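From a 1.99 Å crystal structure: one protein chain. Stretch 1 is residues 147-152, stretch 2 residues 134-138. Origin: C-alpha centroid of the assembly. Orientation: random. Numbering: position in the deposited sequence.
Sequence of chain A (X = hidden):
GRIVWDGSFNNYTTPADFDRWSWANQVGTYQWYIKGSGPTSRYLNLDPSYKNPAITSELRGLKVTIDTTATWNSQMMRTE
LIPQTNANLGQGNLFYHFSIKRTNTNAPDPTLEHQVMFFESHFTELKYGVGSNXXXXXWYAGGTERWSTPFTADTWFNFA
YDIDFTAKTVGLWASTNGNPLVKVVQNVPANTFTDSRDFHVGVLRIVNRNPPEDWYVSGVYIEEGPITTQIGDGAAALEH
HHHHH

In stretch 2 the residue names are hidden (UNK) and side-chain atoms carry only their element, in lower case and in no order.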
# COMPACT_ATOMS: atom_id res chain seq x y z
N TRP A 147 -3.03 -2.32 -16.03
CA TRP A 147 -4.02 -1.29 -15.74
C TRP A 147 -3.31 -0.04 -15.30
O TRP A 147 -2.25 -0.11 -14.68
CB TRP A 147 -4.94 -1.81 -14.64
CG TRP A 147 -6.03 -0.90 -14.17
CD1 TRP A 147 -7.34 -0.96 -14.52
CD2 TRP A 147 -5.93 0.15 -13.20
NE1 TRP A 147 -8.05 0.00 -13.87
CE2 TRP A 147 -7.20 0.70 -13.05
CE3 TRP A 147 -4.87 0.69 -12.47
CZ2 TRP A 147 -7.46 1.76 -12.19
CZ3 TRP A 147 -5.13 1.75 -11.62
CH2 TRP A 147 -6.42 2.27 -11.48
N SER A 148 -3.88 1.12 -15.60
CA SER A 148 -3.29 2.37 -15.16
C SER A 148 -4.31 3.47 -15.25
O SER A 148 -5.34 3.34 -15.92
CB SER A 148 -2.00 2.71 -15.96
OG SER A 148 -2.28 3.21 -17.26
N THR A 149 -4.06 4.55 -14.54
CA THR A 149 -5.00 5.64 -14.47
C THR A 149 -4.22 6.89 -14.12
O THR A 149 -3.24 6.82 -13.36
CB THR A 149 -6.14 5.34 -13.45
OG1 THR A 149 -7.27 6.19 -13.71
CG2 THR A 149 -5.70 5.55 -12.02
N PRO A 150 -4.58 8.04 -14.71
CA PRO A 150 -3.91 9.26 -14.29
C PRO A 150 -3.91 9.42 -12.77
O PRO A 150 -4.94 9.31 -12.14
CB PRO A 150 -4.75 10.34 -14.97
CG PRO A 150 -5.12 9.70 -16.28
CD PRO A 150 -5.36 8.25 -15.96
N PHE A 151 -2.74 9.66 -12.19
CA PHE A 151 -2.63 9.78 -10.73
C PHE A 151 -3.04 11.20 -10.31
O PHE A 151 -2.21 12.05 -9.98
CB PHE A 151 -1.20 9.41 -10.28
CG PHE A 151 -1.04 9.15 -8.80
CD1 PHE A 151 0.22 9.10 -8.23
CD2 PHE A 151 -2.13 8.95 -7.97
CE1 PHE A 151 0.39 8.84 -6.88
CE2 PHE A 151 -1.97 8.72 -6.62
CZ PHE A 151 -0.71 8.65 -6.07
N THR A 152 -4.35 11.45 -10.34
CA THR A 152 -4.92 12.76 -10.06
C THR A 152 -4.71 13.14 -8.60
O THR A 152 -4.99 12.34 -7.70
CB THR A 152 -6.43 12.77 -10.34
OG1 THR A 152 -6.71 12.14 -11.60
CG2 THR A 152 -6.94 14.19 -10.40
N UNK A 134 4.02 8.05 -17.78
CA UNK A 134 4.67 8.05 -16.47
C UNK A 134 3.88 8.77 -15.37
O UNK A 134 4.11 8.50 -14.19
c UNK A 134 4.83 8.71 -18.82
c UNK A 134 5.84 9.48 -18.02
c UNK A 134 6.03 8.72 -16.75
N UNK A 135 2.94 9.65 -15.74
CA UNK A 135 2.06 10.30 -14.76
C UNK A 135 0.85 9.46 -14.38
O UNK A 135 -0.03 9.91 -13.64
o UNK A 135 2.68 12.52 -15.43
c UNK A 135 1.58 11.66 -15.28
N UNK A 136 0.78 8.24 -14.91
CA UNK A 136 -0.23 7.29 -14.48
C UNK A 136 0.27 6.42 -13.34
O UNK A 136 1.44 6.06 -13.25
c UNK A 136 -1.59 7.08 -16.61
c UNK A 136 -0.67 6.38 -15.62
o UNK A 136 -1.66 8.30 -16.66
n UNK A 136 -2.31 6.30 -17.39
N UNK A 137 -0.67 6.07 -12.48
CA UNK A 137 -0.48 5.03 -11.50
C UNK A 137 -0.83 3.72 -12.20
O UNK A 137 -1.98 3.48 -12.52
c UNK A 137 -2.45 4.83 -8.09
c UNK A 137 0.04 4.61 -8.39
c UNK A 137 -1.33 4.46 -9.06
c UNK A 137 -1.42 5.31 -10.32
N UNK A 138 0.17 2.87 -12.45
CA UNK A 138 -0.05 1.57 -13.07
C UNK A 138 -0.00 0.41 -12.09
O UNK A 138 0.81 0.41 -11.17

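Position 134 carries three side-chain carbons, and the last of them bonds back to the backbone N, closing a five-membered ring. None of these atoms comes near stretch 1. A ring closed on its own nitrogen is proline: Pro 134 leads into the pairing without taking part in it.

Position 135 has one carbon followed by one oxygen, with no branch. The hydroxyl touches nothing on stretch 1; what matters is the backbone, whose O accepts a hydrogen bond from Phe 151 N at 3.1 Å, nearly straight at 170°. This is serine, Ser 135.

Position 136 shows two carbons, the second bearing one oxygen and one nitrogen: a short, flat carboxamide. Its nitrogen lies 3.1 Å from Ser 148 OG, while its oxygen lies 3.4 Å from Pro 150 CA. This is asparagine. With chi1 at -75° (m), Asn 136 donates from ND2 to Ser 148 OG in an almost linear hydrogen bond.

Position 137 has four carbons, forked at the second. The first, CB, sits 4.1 Å from Phe 151 CB, and one tip of the fork lies over a face of the Phe 151 ring. The fork beyond CB identifies leucine. Leu 137, buried, gives up more area to the other stretch than any of its neighbours in stretch 2, and the branch over the phenylalanine ring is CD2. Its backbone is equally busy: Leu 137 N donates to Thr 149 O at 2.8 Å, and Thr 149 N donates to Leu 137 O at 3.1 Å.

Position 138 has no side-chain atoms, so it is glycine. Gly 138 faces Ser 148 with their CA atoms 3.9 Å apart, and its CA lies 3.2 Å from Trp 147 O in a CA-H...O contact. A CB modelled there would fall 3.6 Å from Trp 147 O and 3.7 Å from Ser 148 CB, close but not a plain clash.

The rule to read here is register first. The strands run antiparallel, Thr 149 and Leu 137 forming the hydrogen-bonded pair between two non-hydrogen-bonded pairs, Ser 148 with Gly 138 and Pro 150 with Asn 136. Pro 150 has no amide hydrogen to offer, yet its place in a non-hydrogen-bonded pair asks for none across this contact. Beyond the strand, Phe 151 extends the pairing through its amide and adds an apolar surface against Leu 137, while the carboxamide bond to Ser 148 ties side chains across the backbone ladder.

Stretch 2 (134-138) PSNLG
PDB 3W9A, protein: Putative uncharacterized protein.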